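Local coordinates for endoglucanase, glycoside hydrolase family 5 protein (Cytophaga hutchinsonii, PDB 5IHS) that probably hydrolyses internal beta-1,4-glucosidic bonds of cellulose, as an endoglucanase built on a TIM barrel, at residues Arg85-Val90 and Cys280-Ala285; Val157-Leu162 and Val246-Thr251; Tyr217-Tyr222 and Gln228-Glu233. All coordinates share one frame; numbering follows the deposited sequence.

The chain forms a closed eight-stranded parallel TIM barrel, with strands in sequence order around it. From the N terminus, 85-90 on the second strand comes first, and contact 1 closes only when 280-285 on the last strand comes to face it, enclosing both other contacts. Next comes 157-162, after the fourth strand; contact 2 closes at 246-251 on the seventh. Within that loop, contact 3 spans a short loop from 217-222 to 228-233, so the three nest without crossing. Contacts 1 and 2 meet at the mouth of the barrel, where the probable active site lies. Contact 3 joins the sixth strand to its outer helix, while H220 and Y222 reach E160 and E248 of contact 2.

Contact 1: residues Arg85-Val90 and Cys280-Ala285; sequences RAAMGV and CNWSIA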
ATOM      1  N   ARG A  85       1.134   5.445   0.907  1.00  5.70           N
ATOM      2  CA  ARG A  85      -0.097   4.754   1.294  1.00  5.90           C
ATOM      3  C   ARG A  85      -0.740   5.437   2.492  1.00  6.06           C
ATOM      4  O   ARG A  85      -0.101   5.623   3.533  1.00  6.60           O
ATOM      5  CB  ARG A  85       0.201   3.287   1.586  1.00  6.06           C
ATOM      6  CG  ARG A  85      -0.941   2.443   2.141  1.00  6.35           C
ATOM      7  CD  ARG A  85      -0.461   1.026   2.219  1.00  6.40           C
ATOM      8  NE  ARG A  85      -1.402  -0.016   2.617  1.00  6.22           N
ATOM      9  CZ  ARG A  85      -1.369  -0.705   3.759  1.00  6.38           C
ATOM     10  NH1 ARG A  85      -0.595  -0.355   4.783  1.00  6.63           N
ATOM     11  NH2 ARG A  85      -2.149  -1.769   3.871  1.00  6.86           N
ATOM     12  N   ALA A  86      -2.009   5.808   2.332  1.00  6.07           N
ATOM     13  CA  ALA A  86      -2.823   6.414   3.383  1.00  6.76           C
ATOM     14  C   ALA A  86      -3.639   5.295   4.025  1.00  6.96           C
ATOM     15  O   ALA A  86      -4.558   4.762   3.400  1.00  7.43           O
ATOM     16  CB  ALA A  86      -3.731   7.489   2.790  1.00  7.11           C
ATOM     17  N   ALA A  87      -3.290   4.934   5.265  1.00  6.67           N
ATOM     18  CA  ALA A  87      -3.865   3.786   5.972  1.00  7.04           C
ATOM     19  C   ALA A  87      -5.008   4.282   6.854  1.00  6.65           C
ATOM     20  O   ALA A  87      -4.830   4.554   8.045  1.00  7.30           O
ATOM     21  CB  ALA A  87      -2.788   3.074   6.787  1.00  7.57           C
ATOM     22  N   MET A  88      -6.200   4.377   6.269  1.00  6.56           N
ATOM     23  CA  MET A  88      -7.345   4.932   6.976  1.00  7.30           C
ATOM     24  C   MET A  88      -7.932   3.882   7.916  1.00  7.28           C
ATOM     25  O   MET A  88      -8.510   2.882   7.476  1.00  7.25           O
ATOM     26  CB  MET A  88      -8.414   5.399   5.995  1.00  7.63           C
ATOM     27  CG  MET A  88      -9.486   6.204   6.710  1.00  8.19           C
ATOM     28  SD  MET A  88     -10.897   6.707   5.721  1.00  8.44           S
ATOM     29  CE  MET A  88     -11.623   5.110   5.370  1.00  9.28           C
ATOM     30  N   GLY A  89      -7.801   4.109   9.221  1.00  7.55           N
ATOM     31  CA  GLY A  89      -8.407   3.197  10.174  1.00  8.49           C
ATOM     32  C   GLY A  89      -9.920   3.210  10.045  1.00  8.84           C
ATOM     33  O   GLY A  89     -10.531   4.249   9.804  1.00 10.28           O
ATOM     34  N   VAL A  90     -10.520   2.034  10.192  1.00  9.73           N
ATOM     35  CA  VAL A  90     -11.951   1.838   9.987  1.00  9.99           C
ATOM     36  C   VAL A  90     -12.658   1.545  11.316  1.00 10.68           C
ATOM     37  O   VAL A  90     -13.541   2.295  11.733  1.00 11.92           O
ATOM     38  CB  VAL A  90     -12.202   0.737   8.932  1.00  9.69           C
ATOM     39  CG1 VAL A  90     -13.673   0.450   8.765  1.00 10.31           C
ATOM     40  CG2 VAL A  90     -11.577   1.150   7.610  1.00  9.06           C
ATOM     41  N   CYS A 280       5.506  -1.201  -0.281  0.72  5.91           N
ATOM     42  CA  CYS A 280       5.464  -0.065   0.643  0.72  5.90           C
ATOM     43  C   CYS A 280       5.740  -0.538   2.062  0.72  5.88           C
ATOM     44  O   CYS A 280       5.123  -1.503   2.521  0.72  5.92           O
ATOM     45  CB  CYS A 280       4.089   0.613   0.674  0.72  7.89           C
ATOM     46  SG  CYS A 280       3.606   1.442  -0.825  0.72 10.64           S
ATOM     47  N   ASN A 281       6.625   0.165   2.763  1.00  5.85           N
ATOM     48  CA  ASN A 281       7.034  -0.215   4.113  1.00  5.66           C
ATOM     49  C   ASN A 281       6.144   0.391   5.192  1.00  5.62           C
ATOM     50  O   ASN A 281       5.757   1.564   5.129  1.00  6.22           O
ATOM     51  CB  ASN A 281       8.473   0.233   4.363  1.00  6.15           C
ATOM     52  CG  ASN A 281       8.932  -0.029   5.787  1.00  6.26           C
ATOM     53  OD1 ASN A 281       9.159   0.904   6.555  1.00  6.92           O
ATOM     54  ND2 ASN A 281       9.106  -1.300   6.129  1.00  6.64           N
ATOM     55  N   TRP A 282       5.870  -0.418   6.211  1.00  5.92           N
ATOM     56  CA  TRP A 282       5.182  -0.010   7.432  1.00  6.30           C
ATOM     57  C   TRP A 282       6.233   0.310   8.490  1.00  6.60           C
ATOM     58  O   TRP A 282       6.971  -0.607   8.892  1.00  7.74           O
ATOM     59  CB  TRP A 282       4.314  -1.167   7.901  1.00  7.50           C
ATOM     60  CG  TRP A 282       3.429  -0.895   9.076  1.00  7.69           C
ATOM     61  CD1 TRP A 282       3.701  -1.163  10.385  1.00  9.55           C
ATOM     62  CD2 TRP A 282       2.116  -0.326   9.044  1.00  7.67           C
ATOM     63  NE1 TRP A 282       2.638  -0.802  11.167  1.00  9.66           N
ATOM     64  CE2 TRP A 282       1.648  -0.291  10.375  1.00  8.57           C
ATOM     65  CE3 TRP A 282       1.289   0.159   8.022  1.00  7.91           C
ATOM     66  CZ2 TRP A 282       0.384   0.201  10.708  1.00  9.30           C
ATOM     67  CZ3 TRP A 282       0.035   0.646   8.356  1.00  8.51           C
ATOM     68  CH2 TRP A 282      -0.409   0.648   9.687  1.00  9.20           C
ATOM     69  N   SER A 283       6.336   1.553   8.972  1.00  6.54           N
ATOM     70  CA  SER A 283       5.510   2.690   8.586  1.00  7.14           C
ATOM     71  C   SER A 283       6.152   3.996   9.032  1.00  6.73           C
ATOM     72  O   SER A 283       7.058   4.016   9.871  1.00  7.27           O
ATOM     73  CB  SER A 283       4.121   2.639   9.239  1.00  8.30           C
ATOM     74  OG  SER A 283       4.180   2.984  10.614  1.00  9.74           O
ATOM     75  N   ILE A 284       5.613   5.094   8.501  1.00  6.91           N
ATOM     76  CA  ILE A 284       5.839   6.429   9.046  1.00  7.33           C
ATOM     77  C   ILE A 284       4.983   6.564  10.307  1.00  8.03           C
ATOM     78  O   ILE A 284       3.785   6.846  10.265  1.00  8.89           O
ATOM     79  CB  ILE A 284       5.547   7.520   8.017  1.00  8.22           C
ATOM     80  CG1 ILE A 284       6.452   7.358   6.778  1.00  9.21           C
ATOM     81  CG2 ILE A 284       5.680   8.892   8.644  1.00  9.02           C
ATOM     82  CD1 ILE A 284       7.943   7.500   7.038  1.00  9.79           C
ATOM     83  N   ALA A 285       5.621   6.318  11.442  1.00  8.59           N
ATOM     84  CA  ALA A 285       5.034   6.417  12.765  1.00  9.09           C
ATOM     85  C   ALA A 285       6.193   6.628  13.706  1.00  9.04           C
ATOM     86  O   ALA A 285       7.308   6.192  13.422  1.00  9.17           O
ATOM     87  CB  ALA A 285       4.340   5.118  13.170  1.00 10.07           C
TER
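The guanidinium of R85 and the indole of W282 meet across the mouth of the TIM barrel, between strands 83-89 and 279-284. The polar-to-aromatic part is R85 NH1 against W282 CZ3 and CE3, both at 3.8 Å. The two planes stand 74° apart, and CE3 lies at the edge of the guanidinium, in its plane, so this is no flat stack. R85 gets there on an extended chain with CG anti to its N (chi1 174°). The apolar part is smaller: A87 CB, two residues on along the same face of the strand, comes to 4.0 Å from W282 CZ3, near the plane of the ring. No hydrogen bond links the segments. A cis peptide after this tryptophan, a non-proline feature familiar from family 5 cellulases, brings S283 CB 3.5 Å above one indole face near its rim; rings of F58, W59 and H125 also meet the indole. R85 NE pairs with E156 and NH1 with E248 and S56, while NH2 makes a long, weak ion pair with D123 and a weak hydrogen bond to N159 OD1. Across the contact NH1 thus meets ring carbons, not an acceptor, and E156 and E248 probably balance the buried charge.

Contact 2: residues Val157-Leu162 and Val246-Thr251; sequences VYNEPL and VTEYGT
E248 brings its carboxylate up to the side-chain amide of N159, with E248 OE1 at 3.7 Å from N159 OD1; the side chains meet at a slant, carboxylate and amide planes only 24° from parallel. The meeting place is the mouth of the TIM barrel, where strand 244-249 faces the loop that follows strand 153-156. The N159-E160-P161 sequence here matches the Asn-Glu-Pro motif of glycoside hydrolase family 5, and the pair E160 and E248 is consistent with the acid/base and nucleophile of that family. No hydrogen bond passes directly between N159 and E248; R85 lies by both, in a salt bridge with E248 OE1 and a weak hydrogen bond with N159 OD1. The two glutamates approach at about a right angle, E160 OE2 to E248 OE2 4.0 Å, with carboxylate planes 35° apart. E248 reaches inward with CG anti to N (chi1 -166°), whereas E160 CG is anti to its carbonyl carbon; both chains are extended beyond CG, which carries the carboxylates to each other. Each carboxylate is steadied by a partner from strand 215-221 or just beyond it: H220 ND1 bonds to E160 OE2, and Y222 OH bonds to E248 OE2. Behind H220, T247 OG1 engages its NE2 and also E156, so strand 244-249 supplies a second-shell residue for E160 as well as the facing glutamate. A water bridges the two segments. It accepts a hydrogen bond from N159 ND2 at 2.9 Å and gives one to E248 OE1 at 2.7 Å; its oxygen also lies 3.0 Å from E160 OE2.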
ATOM      1  N   VAL A 157      -9.042  -1.980  -1.006  1.00  6.14           N
ATOM      2  CA  VAL A 157     -10.389  -2.036  -0.431  1.00  6.17           C
ATOM      3  C   VAL A 157     -10.510  -2.802   0.878  1.00  6.30           C
ATOM      4  O   VAL A 157     -11.541  -2.678   1.552  1.00  7.15           O
ATOM      5  CB  VAL A 157     -11.412  -2.578  -1.449  1.00  7.60           C
ATOM      6  CG1 VAL A 157     -11.480  -1.659  -2.669  1.00  8.29           C
ATOM      7  CG2 VAL A 157     -11.106  -4.015  -1.858  1.00  8.65           C
ATOM      8  N   TYR A 158      -9.498  -3.572   1.270  1.00  6.22           N
ATOM      9  CA  TYR A 158      -9.608  -4.395   2.485  1.00  6.39           C
ATOM     10  C   TYR A 158      -8.187  -4.784   2.922  1.00  6.05           C
ATOM     11  O   TYR A 158      -7.689  -5.841   2.535  1.00  6.40           O
ATOM     12  CB  TYR A 158     -10.455  -5.631   2.204  1.00  7.44           C
ATOM     13  CG  TYR A 158     -10.891  -6.456   3.404  1.00  7.43           C
ATOM     14  CD1 TYR A 158     -10.291  -6.319   4.648  1.00  7.01           C
ATOM     15  CD2 TYR A 158     -11.917  -7.386   3.272  1.00  7.91           C
ATOM     16  CE1 TYR A 158     -10.699  -7.094   5.723  1.00  7.62           C
ATOM     17  CE2 TYR A 158     -12.330  -8.159   4.337  1.00  8.41           C
ATOM     18  CZ  TYR A 158     -11.716  -8.010   5.561  1.00  7.79           C
ATOM     19  OH  TYR A 158     -12.086  -8.761   6.654  1.00  9.15           O
ATOM     20  N   ASN A 159      -7.568  -3.946   3.766  1.00  6.33           N
ATOM     21  CA  ASN A 159      -6.187  -4.146   4.199  1.00  6.14           C
ATOM     22  C   ASN A 159      -5.825  -5.603   4.490  1.00  6.25           C
ATOM     23  O   ASN A 159      -4.993  -6.189   3.780  1.00  6.08           O
ATOM     24  CB  ASN A 159      -5.949  -3.289   5.442  1.00  6.46           C
ATOM     25  CG  ASN A 159      -4.615  -3.569   6.103  1.00  6.58           C
ATOM     26  OD1 ASN A 159      -3.595  -3.641   5.433  1.00  7.33           O
ATOM     27  ND2 ASN A 159      -4.613  -3.756   7.422  1.00  7.42           N
ATOM     28  N   GLU A 160      -6.408  -6.168   5.554  1.00  6.07           N
ATOM     29  CA  GLU A 160      -5.969  -7.457   6.092  1.00  6.63           C
ATOM     30  C   GLU A 160      -7.147  -8.250   6.625  1.00  7.00           C
ATOM     31  O   GLU A 160      -7.450  -8.225   7.832  1.00  7.38           O
ATOM     32  CB  GLU A 160      -4.913  -7.291   7.177  1.00  6.97           C
ATOM     33  CG  GLU A 160      -3.524  -7.105   6.626  1.00  7.42           C
ATOM     34  CD  GLU A 160      -2.450  -7.073   7.696  1.00  8.05           C
ATOM     35  OE1 GLU A 160      -2.779  -7.266   8.893  1.00  9.60           O
ATOM     36  OE2 GLU A 160      -1.263  -6.879   7.346  1.00  8.16           O
ATOM     37  N   PRO A 161      -7.819  -9.001   5.765  1.00  6.78           N
ATOM     38  CA  PRO A 161      -8.729 -10.034   6.260  1.00  6.90           C
ATOM     39  C   PRO A 161      -8.003 -10.932   7.259  1.00  7.55           C
ATOM     40  O   PRO A 161      -6.794 -11.152   7.165  1.00  8.19           O
ATOM     41  CB  PRO A 161      -9.123 -10.794   4.988  1.00  7.14           C
ATOM     42  CG  PRO A 161      -8.881  -9.812   3.860  1.00  7.19           C
ATOM     43  CD  PRO A 161      -7.674  -9.033   4.301  1.00  6.86           C
ATOM     44  N   LEU A 162      -8.752 -11.448   8.226  1.00  7.78           N
ATOM     45  CA  LEU A 162      -8.200 -12.307   9.265  1.00  8.97           C
ATOM     46  C   LEU A 162      -8.032 -13.743   8.756  1.00  8.33           C
ATOM     47  O   LEU A 162      -8.416 -14.090   7.639  1.00  8.72           O
ATOM     48  CB  LEU A 162      -9.094 -12.250  10.501  1.00 11.58           C
ATOM     49  CG  LEU A 162      -9.227 -10.846  11.096  1.00 14.64           C
ATOM     50  CD1 LEU A 162     -10.179 -10.867  12.278  1.00 17.19           C
ATOM     51  CD2 LEU A 162      -7.874 -10.287  11.511  1.00 15.57           C
ATOM     52  N   VAL A 246       2.641  -5.631  -2.834  1.00  5.81           N
ATOM     53  CA  VAL A 246       2.980  -5.619  -1.415  1.00  5.78           C
ATOM     54  C   VAL A 246       2.636  -4.232  -0.875  1.00  6.06           C
ATOM     55  O   VAL A 246       3.474  -3.323  -0.823  1.00  6.49           O
ATOM     56  CB  VAL A 246       4.439  -6.034  -1.168  1.00  6.01           C
ATOM     57  CG1 VAL A 246       4.805  -5.858   0.301  1.00  6.59           C
ATOM     58  CG2 VAL A 246       4.637  -7.486  -1.578  1.00  6.65           C
ATOM     59  N   THR A 247       1.375  -4.044  -0.474  1.00  5.70           N
ATOM     60  CA  THR A 247       0.983  -2.734   0.024  1.00  5.88           C
ATOM     61  C   THR A 247       1.512  -2.474   1.418  1.00  5.77           C
ATOM     62  O   THR A 247       1.450  -1.329   1.872  1.00  6.53           O
ATOM     63  CB  THR A 247      -0.537  -2.535  -0.010  1.00  6.25           C
ATOM     64  OG1 THR A 247      -1.134  -3.508   0.841  1.00  6.90           O
ATOM     65  CG2 THR A 247      -1.102  -2.640  -1.435  1.00  7.50           C
ATOM     66  N   GLU A 248       2.028  -3.500   2.096  1.00  5.67           N
ATOM     67  CA  GLU A 248       2.607  -3.326   3.419  1.00  5.81           C
ATOM     68  C   GLU A 248       3.621  -4.430   3.672  1.00  5.68           C
ATOM     69  O   GLU A 248       3.315  -5.621   3.492  1.00  6.48           O
ATOM     70  CB  GLU A 248       1.512  -3.389   4.489  1.00  6.83           C
ATOM     71  CG  GLU A 248       1.954  -2.906   5.838  1.00  7.69           C
ATOM     72  CD  GLU A 248       0.888  -3.127   6.899  1.00  8.12           C
ATOM     73  OE1 GLU A 248      -0.248  -2.609   6.732  1.00  8.16           O
ATOM     74  OE2 GLU A 248       1.201  -3.830   7.891  1.00  9.71           O
ATOM     75  N   TYR A 249       4.809  -4.048   4.136  1.00  5.45           N
ATOM     76  CA  TYR A 249       5.765  -5.020   4.653  1.00  5.71           C
ATOM     77  C   TYR A 249       6.552  -4.348   5.763  1.00  5.72           C
ATOM     78  O   TYR A 249       6.704  -3.126   5.794  1.00  6.38           O
ATOM     79  CB  TYR A 249       6.726  -5.571   3.559  1.00  6.06           C
ATOM     80  CG  TYR A 249       7.772  -4.559   3.157  1.00  6.28           C
ATOM     81  CD1 TYR A 249       7.484  -3.579   2.217  1.00  6.10           C
ATOM     82  CD2 TYR A 249       9.046  -4.560   3.726  1.00  6.79           C
ATOM     83  CE1 TYR A 249       8.417  -2.609   1.873  1.00  6.72           C
ATOM     84  CE2 TYR A 249       9.985  -3.593   3.390  1.00  7.17           C
ATOM     85  CZ  TYR A 249       9.663  -2.613   2.470  1.00  6.71           C
ATOM     86  OH  TYR A 249      10.601  -1.658   2.174  1.00  7.11           O
ATOM     87  N   GLY A 250       7.088  -5.159   6.667  1.00  6.83           N
ATOM     88  CA  GLY A 250       7.991  -4.687   7.687  1.00  7.37           C
ATOM     89  C   GLY A 250       9.413  -5.196   7.491  1.00  7.50           C
ATOM     90  O   GLY A 250       9.729  -5.912   6.547  1.00  7.67           O
ATOM     91  N   THR A 251      10.269  -4.817   8.437  1.00  7.64           N
ATOM     92  CA  THR A 251      11.642  -5.313   8.499  1.00  7.78           C
ATOM     93  C   THR A 251      11.862  -6.245   9.690  1.00  8.45           C
ATOM     94  O   THR A 251      13.001  -6.657   9.943  1.00  9.40           O
ATOM     95  CB  THR A 251      12.614  -4.144   8.611  1.00  8.44           C
ATOM     96  OG1 THR A 251      12.305  -3.428   9.812  1.00  8.83           O
ATOM     97  CG2 THR A 251      12.532  -3.222   7.394  1.00  8.93           C
TER
HETATM   98  O   HOH W   1      -1.847  -4.082   8.373  1.00  9.30           O

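Contact 3: residues Tyr217-Tyr222 and Gln228-Glu233; sequences YTLHFY and QELRNE
L230, on helix 228-239, packs against L219, H220 and F221 of strand 215-221, joining the strand and helix of one beta-alpha-beta unit of the TIM barrel. Strand 217-221 and helix 228-233 run antiparallel, at 174°, their axes 10.3 Å apart at closest approach. Q228 opens the helix on its exposed side, where its amide oxygen and nitrogen serve two later residues; E229, also exposed, follows. L230 then carries the contact. Its CG is anti to N (chi1 -170°), which points CG at the strand, from where both methyls reach it: CD2 lies 3.7 Å from H220 O and the same distance from F221 CB, while CD1 comes to 4.1 Å from L219 CD1, the two leucine side chains lying alongside each other and pointing opposite ways. F221 offers only its CB here; with CG between N and the carbonyl carbon (chi1 71°), its ring leads off to stack with W268 of helix 262-274. The H220 imidazole points into the barrel, to E160. An alanine here, in place of L230, would lack CG and both methyls and is likely to open a gap between helix and strand over L219 and F221 CB. R231 holds Q228 OE1 side-on with NE, at 2.9 Å, and NH2, both donors coming from the same face of that amide; NH1 forms a salt bridge with E264, and the guanidinium makes a cation-pi contact with W268. N232 continues the helix through its N to Q228 O, and its OD1 accepts from Q228 NE2 at 2.9 Å. E233, facing the strand side, bonds through OE2 to T203, and its backbone N donates to E229 O at 3.1 Å.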
ATOM      1  N   TYR A 217      -3.805  -8.236  -6.110  1.00  6.32           N
ATOM      2  CA  TYR A 217      -4.057  -8.918  -4.845  1.00  6.30           C
ATOM      3  C   TYR A 217      -2.931  -8.638  -3.864  1.00  6.10           C
ATOM      4  O   TYR A 217      -1.752  -8.613  -4.230  1.00  6.85           O
ATOM      5  CB  TYR A 217      -4.258 -10.430  -5.080  1.00  7.16           C
ATOM      6  CG  TYR A 217      -5.372 -10.658  -6.079  1.00  7.08           C
ATOM      7  CD1 TYR A 217      -5.109 -10.644  -7.431  1.00  7.58           C
ATOM      8  CD2 TYR A 217      -6.689 -10.809  -5.675  1.00  7.14           C
ATOM      9  CE1 TYR A 217      -6.122 -10.787  -8.363  1.00  7.89           C
ATOM     10  CE2 TYR A 217      -7.711 -10.968  -6.593  1.00  7.72           C
ATOM     11  CZ  TYR A 217      -7.424 -10.951  -7.939  1.00  7.86           C
ATOM     12  OH  TYR A 217      -8.445 -11.100  -8.852  1.00  9.62           O
ATOM     13  N   THR A 218      -3.312  -8.423  -2.612  1.00  5.97           N
ATOM     14  CA  THR A 218      -2.374  -8.010  -1.582  1.00  5.77           C
ATOM     15  C   THR A 218      -1.544  -9.163  -1.044  1.00  5.92           C
ATOM     16  O   THR A 218      -2.082 -10.213  -0.689  1.00  6.56           O
ATOM     17  CB  THR A 218      -3.152  -7.417  -0.411  1.00  6.24           C
ATOM     18  OG1 THR A 218      -4.084  -6.473  -0.934  1.00  6.45           O
ATOM     19  CG2 THR A 218      -2.223  -6.754   0.589  1.00  6.84           C
ATOM     20  N   LEU A 219      -0.243  -8.899  -0.879  1.00  6.16           N
ATOM     21  CA  LEU A 219       0.663  -9.730  -0.102  1.00  6.34           C
ATOM     22  C   LEU A 219       1.319  -8.856   0.963  1.00  5.98           C
ATOM     23  O   LEU A 219       1.897  -7.814   0.637  1.00  6.17           O
ATOM     24  CB  LEU A 219       1.749 -10.327  -0.999  1.00  6.99           C
ATOM     25  CG  LEU A 219       2.802 -11.183  -0.300  1.00  8.08           C
ATOM     26  CD1 LEU A 219       2.176 -12.440   0.253  1.00  9.43           C
ATOM     27  CD2 LEU A 219       3.932 -11.512  -1.259  1.00  9.13           C
ATOM     28  N   HIS A 220       1.223  -9.263   2.232  1.00  5.64           N
ATOM     29  CA  HIS A 220       1.910  -8.595   3.334  1.00  5.90           C
ATOM     30  C   HIS A 220       2.883  -9.558   3.990  1.00  6.36           C
ATOM     31  O   HIS A 220       2.515 -10.697   4.299  1.00  7.42           O
ATOM     32  CB  HIS A 220       0.930  -8.127   4.402  1.00  6.22           C
ATOM     33  CG  HIS A 220       0.125  -6.945   3.984  1.00  5.94           C
ATOM     34  ND1 HIS A 220      -0.798  -6.341   4.808  1.00  6.33           N
ATOM     35  CD2 HIS A 220       0.118  -6.238   2.829  1.00  5.95           C
ATOM     36  CE1 HIS A 220      -1.339  -5.312   4.177  1.00  6.93           C
ATOM     37  NE2 HIS A 220      -0.792  -5.229   2.980  1.00  6.63           N
ATOM     38  N   PHE A 221       4.110  -9.102   4.246  1.00  6.23           N
ATOM     39  CA  PHE A 221       5.102  -9.941   4.902  1.00  6.56           C
ATOM     40  C   PHE A 221       5.877  -9.136   5.934  1.00  6.74           C
ATOM     41  O   PHE A 221       6.083  -7.925   5.791  1.00  6.82           O
ATOM     42  CB  PHE A 221       6.063 -10.604   3.892  1.00  7.43           C
ATOM     43  CG  PHE A 221       7.028  -9.654   3.247  1.00  7.71           C
ATOM     44  CD1 PHE A 221       8.241  -9.347   3.852  1.00  7.91           C
ATOM     45  CD2 PHE A 221       6.727  -9.042   2.041  1.00  8.58           C
ATOM     46  CE1 PHE A 221       9.124  -8.444   3.275  1.00  9.40           C
ATOM     47  CE2 PHE A 221       7.618  -8.148   1.460  1.00  9.35           C
ATOM     48  CZ  PHE A 221       8.803  -7.848   2.082  1.00  9.83           C
ATOM     49  N   TYR A 222       6.343  -9.865   6.947  1.00  7.04           N
ATOM     50  CA  TYR A 222       7.161  -9.330   8.032  1.00  7.45           C
ATOM     51  C   TYR A 222       8.306 -10.324   8.168  1.00  7.93           C
ATOM     52  O   TYR A 222       8.071 -11.454   8.642  1.00  8.46           O
ATOM     53  CB  TYR A 222       6.363  -9.148   9.328  1.00  8.86           C
ATOM     54  CG  TYR A 222       5.562  -7.834   9.299  1.00 10.90           C
ATOM     55  CD1 TYR A 222       4.379  -7.712   8.588  1.00 11.87           C
ATOM     56  CD2 TYR A 222       6.045  -6.690   9.952  1.00 11.66           C
ATOM     57  CE1 TYR A 222       3.705  -6.491   8.508  1.00 10.93           C
ATOM     58  CE2 TYR A 222       5.374  -5.480   9.882  1.00 12.35           C
ATOM     59  CZ  TYR A 222       4.205  -5.385   9.167  1.00 12.61           C
ATOM     60  OH  TYR A 222       3.570  -4.165   9.132  1.00 14.47           O
ATOM     61  N   GLN A 228      11.037 -18.073   3.341  1.00 10.17           N
ATOM     62  CA  GLN A 228      10.890 -18.671   2.017  1.00 10.80           C
ATOM     63  C   GLN A 228       9.512 -19.292   1.807  1.00 10.16           C
ATOM     64  O   GLN A 228       9.017 -19.309   0.678  1.00 10.35           O
ATOM     65  CB  GLN A 228      11.987 -19.704   1.777  1.00 12.32           C
ATOM     66  CG  GLN A 228      11.993 -20.272   0.377  1.00 13.37           C
ATOM     67  CD  GLN A 228      12.269 -19.213  -0.669  1.00 14.55           C
ATOM     68  OE1 GLN A 228      13.122 -18.341  -0.477  1.00 15.23           O
ATOM     69  NE2 GLN A 228      11.546 -19.276  -1.780  1.00 15.59           N
ATOM     70  N   GLU A 229       8.871 -19.800   2.863  1.00 10.66           N
ATOM     71  CA  GLU A 229       7.555 -20.412   2.689  1.00 10.64           C
ATOM     72  C   GLU A 229       6.539 -19.420   2.121  1.00  9.39           C
ATOM     73  O   GLU A 229       5.692 -19.792   1.296  1.00  9.84           O
ATOM     74  CB  GLU A 229       7.069 -21.013   4.005  1.00 12.96           C
ATOM     75  CG  GLU A 229       6.551 -20.031   5.033  1.00 17.83           C
ATOM     76  CD  GLU A 229       7.587 -19.061   5.585  1.00 20.80           C
ATOM     77  OE1 GLU A 229       8.813 -19.302   5.475  1.00 22.74           O
ATOM     78  OE2 GLU A 229       7.154 -18.048   6.159  1.00 20.87           O
ATOM     79  N   LEU A 230       6.593 -18.159   2.549  1.00  8.79           N
ATOM     80  CA  LEU A 230       5.658 -17.177   2.009  1.00  8.31           C
ATOM     81  C   LEU A 230       6.075 -16.702   0.614  1.00  8.43           C
ATOM     82  O   LEU A 230       5.203 -16.407  -0.215  1.00  8.52           O
ATOM     83  CB  LEU A 230       5.447 -16.021   2.999  1.00  8.18           C
ATOM     84  CG  LEU A 230       4.312 -15.053   2.645  1.00  8.25           C
ATOM     85  CD1 LEU A 230       2.952 -15.738   2.607  1.00  9.02           C
ATOM     86  CD2 LEU A 230       4.272 -13.889   3.640  1.00  8.14           C
ATOM     87  N   ARG A 231       7.382 -16.645   0.318  1.00  8.61           N
ATOM     88  CA  ARG A 231       7.798 -16.418  -1.062  1.00  8.96           C
ATOM     89  C   ARG A 231       7.299 -17.535  -1.968  1.00  9.13           C
ATOM     90  O   ARG A 231       6.890 -17.282  -3.104  1.00  9.83           O
ATOM     91  CB  ARG A 231       9.316 -16.274  -1.161  1.00  9.25           C
ATOM     92  CG  ARG A 231       9.841 -14.973  -0.574  1.00 10.11           C
ATOM     93  CD  ARG A 231      11.321 -14.743  -0.895  1.00 10.71           C
ATOM     94  NE  ARG A 231      12.219 -15.594  -0.120  1.00 10.59           N
ATOM     95  CZ  ARG A 231      12.645 -15.335   1.111  1.00 10.28           C
ATOM     96  NH1 ARG A 231      12.254 -14.242   1.750  1.00 11.09           N
ATOM     97  NH2 ARG A 231      13.481 -16.176   1.709  1.00 11.08           N
ATOM     98  N   ASN A 232       7.287 -18.776  -1.472  1.00  9.02           N
ATOM     99  CA  ASN A 232       6.781 -19.883  -2.278  1.00  9.58           C
ATOM    100  C   ASN A 232       5.285 -19.746  -2.532  1.00  9.43           C
ATOM    101  O   ASN A 232       4.808 -20.040  -3.637  1.00  9.56           O
ATOM    102  CB  ASN A 232       7.072 -21.220  -1.593  1.00 11.45           C
ATOM    103  CG  ASN A 232       8.533 -21.587  -1.606  1.00 13.90           C
ATOM    104  OD1 ASN A 232       9.317 -21.041  -2.379  1.00 14.73           O
ATOM    105  ND2 ASN A 232       8.910 -22.526  -0.744  1.00 15.16           N
ATOM    106  N   GLU A 233       4.527 -19.309  -1.518  1.00  8.97           N
ATOM    107  CA  GLU A 233       3.106 -19.023  -1.702  1.00  8.69           C
ATOM    108  C   GLU A 233       2.911 -17.968  -2.784  1.00  8.39           C
ATOM    109  O   GLU A 233       2.064 -18.114  -3.675  1.00  8.35           O
ATOM    110  CB  GLU A 233       2.525 -18.559  -0.358  1.00  9.51           C
ATOM    111  CG  GLU A 233       1.091 -18.022  -0.366  1.00  9.89           C
ATOM    112  CD  GLU A 233       0.030 -19.098  -0.430  1.00 10.66           C
ATOM    113  OE1 GLU A 233       0.360 -20.281  -0.176  1.00 13.62           O
ATOM    114  OE2 GLU A 233      -1.134 -18.747  -0.731  1.00 10.78           O
TER